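PDB 3KXW: saframycin Mx1 synthetase B from Legionella pneumophila subsp. pneumophila, which belongs to the ANL superfamily of AMP-binding enzymes and holds 5'-O-[(S)-(dodecanoyloxy)(hydroxy)phosphoryl]adenosine in a pocket. Local coordinates for residues S264-P267 / N268-D272; E299-E303 / E304-H308; Y327-A330 / E331-L334; G444-E448 / N449-V453. All blocks are in the same frame, centred on the assembly; numbering follows the deposited sequence.

Contact 1 of 4, residues S264-P267 / N268-D272; sequences SGSP and NFAYD
From S264 to S266 the chain is extended as a strand; at P267 it bends and continues without a break into the helix that carries A270 and Y271. The two halves are joined at the bend by the amide of A270, whose N donates to P267 O over 3.2 Å at a fairly straight 161°. Proline suits this corner because its ring limits the backbone there and its own nitrogen has no hydrogen to place.

The carbonyl of P267 is gripped twice: S266 OG donates to its oxygen over 2.9 Å, and the hydroxyl and the A270 amide come from opposite faces of the carbonyl plane. S266 can do this because its OG is turned in between the backbone N and the carbonyl carbon (chi1 63°). The same OG lies 3.4 Å from A270 CB and touches CE2 of Y271, whose ring extends back beside the strand. At the ring's far end Y271 OH is 3.4 Å from G265 CA and is hydrogen-bonded to F295 O in the next strand. On another side of the bend P267 lies alongside F269, with P267 CB 3.8 Å from F269 CD2. A270 CB sits over the centre of the F269 ring.

Small S266 and A270 let the strand and helix come close. Outside the bend, N268 OD1 meets R302 N and the F269 amide N donates to E299 OE2. The chemistry is that of a buried turn in which one carbonyl serves both a hydroxyl and an amide.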
# COMPACT_ATOMS: atom_id res chain seq x y z
N SER A 264 11.70 -3.31 7.59
CA SER A 264 10.62 -4.00 6.89
C SER A 264 9.36 -3.52 7.55
O SER A 264 9.38 -3.10 8.71
CB SER A 264 10.79 -5.53 7.01
OG SER A 264 9.95 -6.24 6.13
N GLY A 265 8.26 -3.47 6.81
CA GLY A 265 7.01 -3.05 7.43
C GLY A 265 5.81 -3.26 6.52
O GLY A 265 5.91 -3.93 5.51
N SER A 266 4.69 -2.64 6.88
CA SER A 266 3.41 -2.98 6.28
C SER A 266 2.31 -2.11 6.87
O SER A 266 2.54 -1.41 7.85
CB SER A 266 3.06 -4.44 6.61
OG SER A 266 2.90 -4.61 8.02
N PRO A 267 1.10 -2.19 6.30
CA PRO A 267 -0.06 -1.64 7.03
C PRO A 267 -0.26 -2.41 8.32
O PRO A 267 0.20 -3.54 8.48
CB PRO A 267 -1.25 -1.92 6.08
CG PRO A 267 -0.63 -2.16 4.74
CD PRO A 267 0.70 -2.83 5.04
N ASN A 268 -0.95 -1.77 9.25
CA ASN A 268 -1.17 -2.33 10.58
C ASN A 268 -1.70 -3.78 10.57
O ASN A 268 -1.25 -4.62 11.34
CB ASN A 268 -2.16 -1.43 11.29
CG ASN A 268 -2.35 -1.79 12.74
OD1 ASN A 268 -1.56 -1.39 13.59
ND2 ASN A 268 -3.42 -2.52 13.04
N PHE A 269 -2.65 -4.08 9.68
CA PHE A 269 -3.28 -5.41 9.70
C PHE A 269 -2.28 -6.59 9.65
O PHE A 269 -2.54 -7.68 10.18
CB PHE A 269 -4.27 -5.57 8.54
CG PHE A 269 -3.63 -6.06 7.28
CD1 PHE A 269 -3.50 -7.42 7.04
CD2 PHE A 269 -3.13 -5.16 6.34
CE1 PHE A 269 -2.88 -7.89 5.90
CE2 PHE A 269 -2.51 -5.63 5.19
CZ PHE A 269 -2.39 -6.99 4.98
N ALA A 270 -1.14 -6.39 8.98
CA ALA A 270 -0.26 -7.53 8.72
C ALA A 270 0.42 -8.05 10.00
O ALA A 270 0.77 -9.24 10.09
CB ALA A 270 0.78 -7.18 7.64
N TYR A 271 0.59 -7.17 10.98
CA TYR A 271 1.12 -7.60 12.27
C TYR A 271 0.10 -8.50 12.99
O TYR A 271 0.45 -9.54 13.55
CB TYR A 271 1.60 -6.38 13.10
CG TYR A 271 2.74 -5.61 12.44
CD1 TYR A 271 4.03 -6.13 12.42
CD2 TYR A 271 2.52 -4.39 11.82
CE1 TYR A 271 5.08 -5.45 11.80
CE2 TYR A 271 3.56 -3.70 11.19
CZ TYR A 271 4.83 -4.24 11.18
OH TYR A 271 5.86 -3.57 10.57
N ASP A 272 -1.17 -8.14 12.93
CA ASP A 272 -2.23 -8.96 13.50
C ASP A 272 -2.31 -10.28 12.78
O ASP A 272 -2.57 -11.31 13.38
CB ASP A 272 -3.58 -8.28 13.38
CG ASP A 272 -3.75 -7.17 14.39
OD1 ASP A 272 -3.47 -7.38 15.58
OD2 ASP A 272 -4.17 -6.08 13.98

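Contact 2 of 4, residues E299-E303 / E304-H308; sequences EPVRE and ETMEH. With 1ZZ (5'-O-[(S)-(dodecanoyloxy)(hydroxy)phosphoryl]adenosine), chain B.
R302 is the N-cap of the helix that follows it: its carbonyl O accepts from M306 N at 3.2 Å, and one residue on E307 N reaches E303 O at 2.9 Å.

The arginine side chain bends at chi3 (71°) and turns back over the first helical turn, where its guanidinium is held at its edge by two in-plane partners. NH1 donates to T305 OG1 (2.8 Å), the two side chains crossing at about a right angle; NH2 makes a salt bridge to E304 OE1 (2.8 Å), which offers the lone pair facing away from its sister oxygen. Two contacts in one plane would limit rotation of the group, and E499 takes NE as a further partner. T305 OG1 is also bonded to D272 and N268.

E303 and E307 lie side by side with E303 OE2 and E307 OE1 4.4 Å apart, a proximity probably eased by K320, which bridges to both; E303 OE1 is hydrogen-bonded to Y345 OH. On the apolar side V301 CG1 meets CE of selenomethionine M306 at a tight 3.5 Å, while V301 CG2 is 3.7 Å from N5 of the ligand.

Thus the loop residue V301 and the helix residue M306 together pack on strands 293-296, 323-328 and 371-374, with the ligand beside the loop.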
# COMPACT_ATOMS: atom_id res chain seq x y z
N GLU A 299 -2.70 2.84 7.02
CA GLU A 299 -4.04 2.73 7.60
C GLU A 299 -3.93 2.98 9.08
O GLU A 299 -2.83 3.13 9.61
CB GLU A 299 -4.63 1.34 7.33
CG GLU A 299 -3.92 0.22 8.10
CD GLU A 299 -4.43 -1.15 7.69
OE1 GLU A 299 -5.03 -1.26 6.60
OE2 GLU A 299 -4.25 -2.10 8.45
N PRO A 300 -5.06 3.03 9.78
CA PRO A 300 -4.93 3.39 11.20
C PRO A 300 -4.01 2.45 11.98
O PRO A 300 -4.07 1.24 11.86
CB PRO A 300 -6.36 3.34 11.71
CG PRO A 300 -7.16 3.71 10.52
CD PRO A 300 -6.47 3.03 9.36
N VAL A 301 -3.14 3.05 12.77
CA VAL A 301 -2.12 2.32 13.50
C VAL A 301 -2.64 2.01 14.93
O VAL A 301 -3.09 2.92 15.65
CB VAL A 301 -0.84 3.18 13.54
CG1 VAL A 301 0.21 2.57 14.46
CG2 VAL A 301 -0.31 3.41 12.09
N ARG A 302 -2.64 0.74 15.32
CA ARG A 302 -3.25 0.33 16.60
C ARG A 302 -2.25 -0.12 17.66
O ARG A 302 -1.42 -0.97 17.41
CB ARG A 302 -4.28 -0.79 16.37
CG ARG A 302 -5.36 -0.46 15.35
CD ARG A 302 -6.25 -1.66 15.08
NE ARG A 302 -7.13 -2.01 16.19
CZ ARG A 302 -6.92 -3.00 17.06
NH1 ARG A 302 -5.82 -3.73 17.01
NH2 ARG A 302 -7.82 -3.26 18.02
N GLU A 303 -2.34 0.47 18.85
CA GLU A 303 -1.54 0.01 19.98
C GLU A 303 -1.74 -1.47 20.27
O GLU A 303 -0.78 -2.20 20.46
CB GLU A 303 -1.85 0.82 21.25
CG GLU A 303 -1.32 0.16 22.53
CD GLU A 303 0.20 0.18 22.61
OE1 GLU A 303 0.81 1.04 21.95
OE2 GLU A 303 0.78 -0.67 23.33
N GLU A 304 -2.99 -1.92 20.29
CA GLU A 304 -3.26 -3.32 20.61
C GLU A 304 -2.56 -4.28 19.62
O GLU A 304 -1.99 -5.29 20.03
CB GLU A 304 -4.77 -3.60 20.69
CG GLU A 304 -5.11 -5.05 21.04
CD GLU A 304 -6.62 -5.31 21.18
OE1 GLU A 304 -7.40 -4.97 20.25
OE2 GLU A 304 -7.04 -5.85 22.22
N THR A 305 -2.62 -3.96 18.33
CA THR A 305 -1.89 -4.71 17.32
C THR A 305 -0.42 -4.83 17.62
O THR A 305 0.15 -5.92 17.55
CB THR A 305 -2.03 -4.06 15.93
OG1 THR A 305 -3.41 -4.06 15.56
CG2 THR A 305 -1.22 -4.83 14.88
N MSE A 306 0.22 -3.71 17.93
CA MSE A 306 1.67 -3.76 18.13
C MSE A 306 2.05 -4.47 19.42
O MSE A 306 3.08 -5.13 19.49
CB MSE A 306 2.28 -2.36 18.04
CG MSE A 306 2.17 -1.82 16.63
SE MSE A 306 2.91 -0.06 16.32
CE MSE A 306 1.55 0.96 17.25
N GLU A 307 1.21 -4.33 20.43
CA GLU A 307 1.49 -4.97 21.71
C GLU A 307 1.34 -6.48 21.54
O GLU A 307 2.18 -7.22 22.03
CB GLU A 307 0.60 -4.41 22.83
CG GLU A 307 0.67 -5.14 24.17
CD GLU A 307 2.03 -5.10 24.87
OE1 GLU A 307 2.92 -4.32 24.49
OE2 GLU A 307 2.20 -5.86 25.84
N HIS A 308 0.29 -6.92 20.84
CA HIS A 308 0.09 -8.34 20.53
C HIS A 308 1.28 -8.90 19.78
O HIS A 308 1.73 -10.00 20.08
CB HIS A 308 -1.14 -8.57 19.65
CG HIS A 308 -2.44 -8.50 20.37
ND1 HIS A 308 -3.64 -8.77 19.76
CD2 HIS A 308 -2.74 -8.18 21.66
CE1 HIS A 308 -4.63 -8.62 20.63
NE2 HIS A 308 -4.11 -8.26 21.79
P 1ZZ B . -2.29 5.87 -0.23
C1 1ZZ B . 11.35 2.14 3.55
N1 1ZZ B . -3.21 6.47 6.11
O1 1ZZ B . -0.85 4.65 2.43
C2 1ZZ B . 9.85 2.21 3.86
N2 1ZZ B . -1.11 6.35 6.88
O2 1ZZ B . -0.73 5.65 0.31
C3 1ZZ B . 9.37 3.65 4.07
N3 1ZZ B . -4.43 6.60 8.42
O3 1ZZ B . -2.32 7.00 -1.13
C4 1ZZ B . 7.84 3.74 3.95
N4 1ZZ B . -2.86 6.49 10.25
O4 1ZZ B . -2.75 4.51 -0.98
C5 1ZZ B . 7.26 5.03 4.57
N5 1ZZ B . -0.54 6.41 10.02
O5 1ZZ B . -3.34 6.10 1.05
C6 1ZZ B . 5.73 4.95 4.50
O6 1ZZ B . -4.03 6.04 3.81
C7 1ZZ B . 4.81 6.00 5.17
O7 1ZZ B . -5.90 7.99 4.90
C8 1ZZ B . 3.29 5.77 5.18
O8 1ZZ B . -4.70 9.36 3.23
C9 1ZZ B . 2.70 6.24 3.84
C10 1ZZ B . 1.42 5.49 3.41
C11 1ZZ B . 1.11 5.88 1.93
C12 1ZZ B . -0.41 5.75 1.70
C13 1ZZ B . -3.11 7.10 2.01
C14 1ZZ B . -4.11 7.06 2.99
C15 1ZZ B . -4.14 8.35 3.89
C16 1ZZ B . -4.79 7.98 4.98
C17 1ZZ B . -4.23 6.65 5.18
C18 1ZZ B . -1.79 6.37 5.79
C19 1ZZ B . -2.10 6.39 8.00
C20 1ZZ B . -3.30 6.51 7.54
C21 1ZZ B . -4.24 6.55 9.72
C22 1ZZ B . -1.88 6.42 9.50

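Contact 3 of 4, residues Y327-A330 / E331-L334; sequences YGLA and EATL. With 1ZZ (5'-O-[(S)-(dodecanoyloxy)(hydroxy)phosphoryl]adenosine), chain B.
L329 and E331 cross at about a right angle, CD2 of the leucine lying 3.4 Å from E331 OE1, while the other methyl, CD1, rests on A332 CB at 3.7 Å. The leucine thus spreads its two branches over the short turn that follows it, and its CB faces the ligand, 3.5 Å from C13. The glutamate's other oxygen, OE2, is engaged by Y413.

L334 is turned elsewhere: with CG anti to the backbone N (chi1 -173°) its methyls reach the acyl chain of the ligand, CD1 standing 3.5 Å from C11. A leucine suits this place, its two methyls lying along the acyl chain. At the strand end Y327 puts CD1 against the ligand atom N2, its ring oblique to that atom, and sends its hydroxyl to D442.

The backbone is wound tightly to set these groups out. A332 N donates to L329 O and T333 N to A330 O, each amide standing above the carbonyl plane of its acceptor. The A330 amide gives its N-H to the ligand atom O3 at 3.0 Å, 156°. G328 CA lies only 3.0 Å from L334 O, a C-H...O approach that a side chain on this residue would obstruct.

A strand that ends in Y-G, followed by a tight turn with a glutamate, matches the Y-G-x-(T/A)-E core motif of ANL enzymes, and here it forms a wall of the ligand pocket.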
# COMPACT_ATOMS: atom_id res chain seq x y z
N TYR A 327 2.97 8.21 8.62
CA TYR A 327 1.78 8.62 7.88
C TYR A 327 2.20 9.19 6.52
O TYR A 327 3.26 9.78 6.40
CB TYR A 327 1.02 9.69 8.67
CG TYR A 327 0.03 10.49 7.84
CD1 TYR A 327 -1.24 10.00 7.57
CD2 TYR A 327 0.36 11.74 7.34
CE1 TYR A 327 -2.16 10.73 6.81
CE2 TYR A 327 -0.56 12.47 6.58
CZ TYR A 327 -1.80 11.97 6.34
OH TYR A 327 -2.69 12.72 5.59
N GLY A 328 1.38 8.97 5.51
CA GLY A 328 1.62 9.57 4.21
C GLY A 328 0.53 9.20 3.23
O GLY A 328 -0.43 8.50 3.58
N LEU A 329 0.67 9.68 2.00
CA LEU A 329 -0.28 9.39 0.93
C LEU A 329 0.35 9.65 -0.42
O LEU A 329 1.34 10.37 -0.53
CB LEU A 329 -1.59 10.15 1.06
CG LEU A 329 -1.83 11.59 1.55
CD1 LEU A 329 -0.60 12.45 1.85
CD2 LEU A 329 -2.93 12.33 0.76
N ALA A 330 -0.24 9.07 -1.46
CA ALA A 330 0.36 9.11 -2.79
C ALA A 330 0.48 10.55 -3.29
O ALA A 330 1.42 10.88 -4.00
CB ALA A 330 -0.46 8.31 -3.75
N GLU A 331 -0.48 11.39 -2.91
CA GLU A 331 -0.52 12.80 -3.34
C GLU A 331 0.68 13.59 -2.82
O GLU A 331 1.02 14.65 -3.34
CB GLU A 331 -1.84 13.47 -2.92
CG GLU A 331 -3.04 13.03 -3.75
CD GLU A 331 -3.72 11.79 -3.21
OE1 GLU A 331 -3.08 11.04 -2.43
OE2 GLU A 331 -4.91 11.55 -3.56
N ALA A 332 1.31 13.06 -1.77
CA ALA A 332 2.53 13.67 -1.25
C ALA A 332 3.74 12.77 -1.52
O ALA A 332 4.74 12.82 -0.79
CB ALA A 332 2.40 13.96 0.23
N THR A 333 3.64 12.00 -2.60
CA THR A 333 4.62 11.01 -3.00
C THR A 333 4.59 9.82 -2.07
O THR A 333 4.18 8.74 -2.46
CB THR A 333 6.05 11.61 -3.18
OG1 THR A 333 5.99 12.65 -4.17
CG2 THR A 333 6.98 10.57 -3.66
N LEU A 334 5.00 10.02 -0.81
CA LEU A 334 4.80 8.94 0.16
C LEU A 334 4.86 9.46 1.57
O LEU A 334 3.83 9.71 2.18
CB LEU A 334 5.81 7.81 -0.03
CG LEU A 334 5.55 6.58 0.85
CD1 LEU A 334 4.27 5.86 0.43
CD2 LEU A 334 6.75 5.65 0.77
P 1ZZ B . -2.29 5.87 -0.23
C1 1ZZ B . 11.35 2.14 3.55
N1 1ZZ B . -3.21 6.47 6.11
O1 1ZZ B . -0.85 4.65 2.43
C2 1ZZ B . 9.85 2.21 3.86
N2 1ZZ B . -1.11 6.35 6.88
O2 1ZZ B . -0.73 5.65 0.31
C3 1ZZ B . 9.37 3.65 4.07
N3 1ZZ B . -4.43 6.60 8.42
O3 1ZZ B . -2.32 7.00 -1.13
C4 1ZZ B . 7.84 3.74 3.95
N4 1ZZ B . -2.86 6.49 10.25
O4 1ZZ B . -2.75 4.51 -0.98
C5 1ZZ B . 7.26 5.03 4.57
N5 1ZZ B . -0.54 6.41 10.02
O5 1ZZ B . -3.34 6.10 1.05
C6 1ZZ B . 5.73 4.95 4.50
O6 1ZZ B . -4.03 6.04 3.81
C7 1ZZ B . 4.81 6.00 5.17
O7 1ZZ B . -5.90 7.99 4.90
C8 1ZZ B . 3.29 5.77 5.18
O8 1ZZ B . -4.70 9.36 3.23
C9 1ZZ B . 2.70 6.24 3.84
C10 1ZZ B . 1.42 5.49 3.41
C11 1ZZ B . 1.11 5.88 1.93
C12 1ZZ B . -0.41 5.75 1.70
C13 1ZZ B . -3.11 7.10 2.01
C14 1ZZ B . -4.11 7.06 2.99
C15 1ZZ B . -4.14 8.35 3.89
C16 1ZZ B . -4.79 7.98 4.98
C17 1ZZ B . -4.23 6.65 5.18
C18 1ZZ B . -1.79 6.37 5.79
C19 1ZZ B . -2.10 6.39 8.00
C20 1ZZ B . -3.30 6.51 7.54
C21 1ZZ B . -4.24 6.55 9.72
C22 1ZZ B . -1.88 6.42 9.50

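Contact 4 of 4, residues G444-E448 / N449-V453; sequences GFLHE and NELYV. With 1ZZ (5'-O-[(S)-(dodecanoyloxy)(hydroxy)phosphoryl]adenosine), chain B.
A beta hairpin is closed here by a type I' turn from H447 to E450, its segments 444-447 and 450-453 running antiparallel with 154° between their directions. E448 and N449 at the corner both have positive phi, a conformation asparagine tolerates well. H447 and E450 form one hydrogen-bonded pair, H447 N to E450 O 2.9 Å, and F445 and Y452 the next.

On the face of F445, H447, E450 and Y452, two aromatics meet. F445 has its ring swung in between its own N and carbonyl carbon (chi1 64°), which carries it across to Y452, and Y452 CB lies over one face of it in a CH-pi contact, 3.6 Å from the ring centroid. The two rings are nearly parallel, 12° between planes, but so far slid, with centroids 5.2 Å apart, that they barely overlap. The far end of the tyrosine returns to the turn through a water that donates to H447 O and is hydrogen-bonded to Y452 OH. H447 ND1 pairs with D397, and the E450 carboxylate with S375 and K346.

On the opposite face L446 CD2 packs on L451 CB at 4.1 Å. G444 CA comes within 3.0 Å of Y452 O, a closeness that a side chain would prevent. V453 follows at the end, its CG1 3.5 Å from C21 of the ligand.

The type I' turn with E448 and N449 at its corner is the hallmark of a hairpin with a two-residue loop; in this protein its V453 end reaches the ligand pocket.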
# COMPACT_ATOMS: atom_id res chain seq x y z
N GLY A 444 -7.01 14.94 11.83
CA GLY A 444 -6.11 14.63 12.93
C GLY A 444 -5.78 15.89 13.69
O GLY A 444 -6.35 16.95 13.46
N PHE A 445 -4.81 15.77 14.58
CA PHE A 445 -4.38 16.89 15.37
C PHE A 445 -2.90 16.77 15.69
O PHE A 445 -2.34 15.69 15.68
CB PHE A 445 -5.22 16.99 16.65
CG PHE A 445 -5.07 15.82 17.60
CD1 PHE A 445 -4.16 15.86 18.65
CD2 PHE A 445 -5.88 14.70 17.47
CE1 PHE A 445 -4.04 14.78 19.55
CE2 PHE A 445 -5.76 13.62 18.34
CZ PHE A 445 -4.83 13.67 19.40
N LEU A 446 -2.27 17.91 15.96
CA LEU A 446 -0.88 17.95 16.38
C LEU A 446 -0.82 18.12 17.89
O LEU A 446 -1.54 18.95 18.47
CB LEU A 446 -0.16 19.12 15.72
CG LEU A 446 0.20 18.89 14.23
CD1 LEU A 446 0.66 20.17 13.52
CD2 LEU A 446 1.28 17.82 14.10
N HIS A 447 0.03 17.33 18.52
CA HIS A 447 0.26 17.44 19.95
C HIS A 447 1.76 17.32 20.22
O HIS A 447 2.37 16.29 19.94
CB HIS A 447 -0.52 16.33 20.67
CG HIS A 447 -0.32 16.32 22.16
ND1 HIS A 447 -1.10 17.07 23.01
CD2 HIS A 447 0.55 15.65 22.95
CE1 HIS A 447 -0.71 16.87 24.26
NE2 HIS A 447 0.29 16.01 24.25
N GLU A 448 2.36 18.38 20.76
CA GLU A 448 3.81 18.37 21.00
C GLU A 448 4.58 17.93 19.76
O GLU A 448 5.50 17.08 19.80
CB GLU A 448 4.13 17.52 22.22
CG GLU A 448 3.23 17.94 23.38
CD GLU A 448 3.63 17.37 24.71
OE1 GLU A 448 4.38 16.37 24.75
OE2 GLU A 448 3.17 17.92 25.74
N ASN A 449 4.18 18.54 18.65
CA ASN A 449 4.76 18.36 17.33
C ASN A 449 4.70 16.93 16.83
O ASN A 449 5.56 16.51 16.05
CB ASN A 449 6.18 18.92 17.25
CG ASN A 449 6.63 19.16 15.80
OD1 ASN A 449 5.85 19.65 14.97
ND2 ASN A 449 7.87 18.81 15.50
N GLU A 450 3.70 16.18 17.27
CA GLU A 450 3.46 14.88 16.67
C GLU A 450 2.04 14.77 16.15
O GLU A 450 1.11 15.33 16.74
CB GLU A 450 3.82 13.76 17.63
CG GLU A 450 5.32 13.81 17.96
CD GLU A 450 5.86 12.57 18.59
OE1 GLU A 450 5.21 11.51 18.47
OE2 GLU A 450 6.95 12.65 19.18
N LEU A 451 1.89 14.06 15.04
CA LEU A 451 0.60 14.01 14.37
C LEU A 451 -0.17 12.78 14.81
O LEU A 451 0.34 11.66 14.72
CB LEU A 451 0.81 13.98 12.84
CG LEU A 451 -0.50 13.78 12.07
CD1 LEU A 451 -1.38 15.02 12.21
CD2 LEU A 451 -0.20 13.48 10.62
N TYR A 452 -1.39 13.01 15.27
CA TYR A 452 -2.33 11.96 15.64
C TYR A 452 -3.46 11.95 14.62
O TYR A 452 -4.26 12.87 14.56
CB TYR A 452 -2.84 12.19 17.07
CG TYR A 452 -1.73 11.99 18.08
CD1 TYR A 452 -1.57 10.78 18.73
CD2 TYR A 452 -0.81 13.01 18.34
CE1 TYR A 452 -0.55 10.59 19.64
CE2 TYR A 452 0.23 12.82 19.25
CZ TYR A 452 0.35 11.60 19.88
OH TYR A 452 1.37 11.39 20.79
N VAL A 453 -3.48 10.92 13.78
CA VAL A 453 -4.54 10.79 12.77
C VAL A 453 -5.81 10.23 13.42
O VAL A 453 -5.77 9.23 14.12
CB VAL A 453 -4.08 9.90 11.59
CG1 VAL A 453 -5.19 9.78 10.54
CG2 VAL A 453 -2.81 10.45 10.98
P 1ZZ B . -2.29 5.87 -0.23
C1 1ZZ B . 11.35 2.14 3.55
N1 1ZZ B . -3.21 6.47 6.11
O1 1ZZ B . -0.85 4.65 2.43
C2 1ZZ B . 9.85 2.21 3.86
N2 1ZZ B . -1.11 6.35 6.88
O2 1ZZ B . -0.73 5.65 0.31
C3 1ZZ B . 9.37 3.65 4.07
N3 1ZZ B . -4.43 6.60 8.42
O3 1ZZ B . -2.32 7.00 -1.13
C4 1ZZ B . 7.84 3.74 3.95
N4 1ZZ B . -2.86 6.49 10.25
O4 1ZZ B . -2.75 4.51 -0.98
C5 1ZZ B . 7.26 5.03 4.57
N5 1ZZ B . -0.54 6.41 10.02
O5 1ZZ B . -3.34 6.10 1.05
C6 1ZZ B . 5.73 4.95 4.50
O6 1ZZ B . -4.03 6.04 3.81
C7 1ZZ B . 4.81 6.00 5.17
O7 1ZZ B . -5.90 7.99 4.90
C8 1ZZ B . 3.29 5.77 5.18
O8 1ZZ B . -4.70 9.36 3.23
C9 1ZZ B . 2.70 6.24 3.84
C10 1ZZ B . 1.42 5.49 3.41
C11 1ZZ B . 1.11 5.88 1.93
C12 1ZZ B . -0.41 5.75 1.70
C13 1ZZ B . -3.11 7.10 2.01
C14 1ZZ B . -4.11 7.06 2.99
C15 1ZZ B . -4.14 8.35 3.89
C16 1ZZ B . -4.79 7.98 4.98
C17 1ZZ B . -4.23 6.65 5.18
C18 1ZZ B . -1.79 6.37 5.79
C19 1ZZ B . -2.10 6.39 8.00
C20 1ZZ B . -3.30 6.51 7.54
C21 1ZZ B . -4.24 6.55 9.72
C22 1ZZ B . -1.88 6.42 9.50
O HOH W 1 3.07 13.99 21.16
O HOH W 2 5.85 14.78 21.13

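Overall arrangement
Along the chain the contacts come in the order 1, 2, 3, 4, without overlap, the first three inside the range of the AMP-binding family. Contacts 1 and 2 have centres 9 Å apart and touch directly, through D272 with T305 and F269 with E299. Contacts 1 and 3 sit on the same mixed sheet, at strands 263-266 and 323-328, with centres 18 Å apart. Contact 4, in a separate antiparallel sheet, meets contact 3 where Y327 packs on L451 and V453; their centres are 17 Å apart. Contacts 2, 3 and 4 each touch the ligand, so part of the pocket wall comes from a helix-leading loop, a strand end and a hairpin.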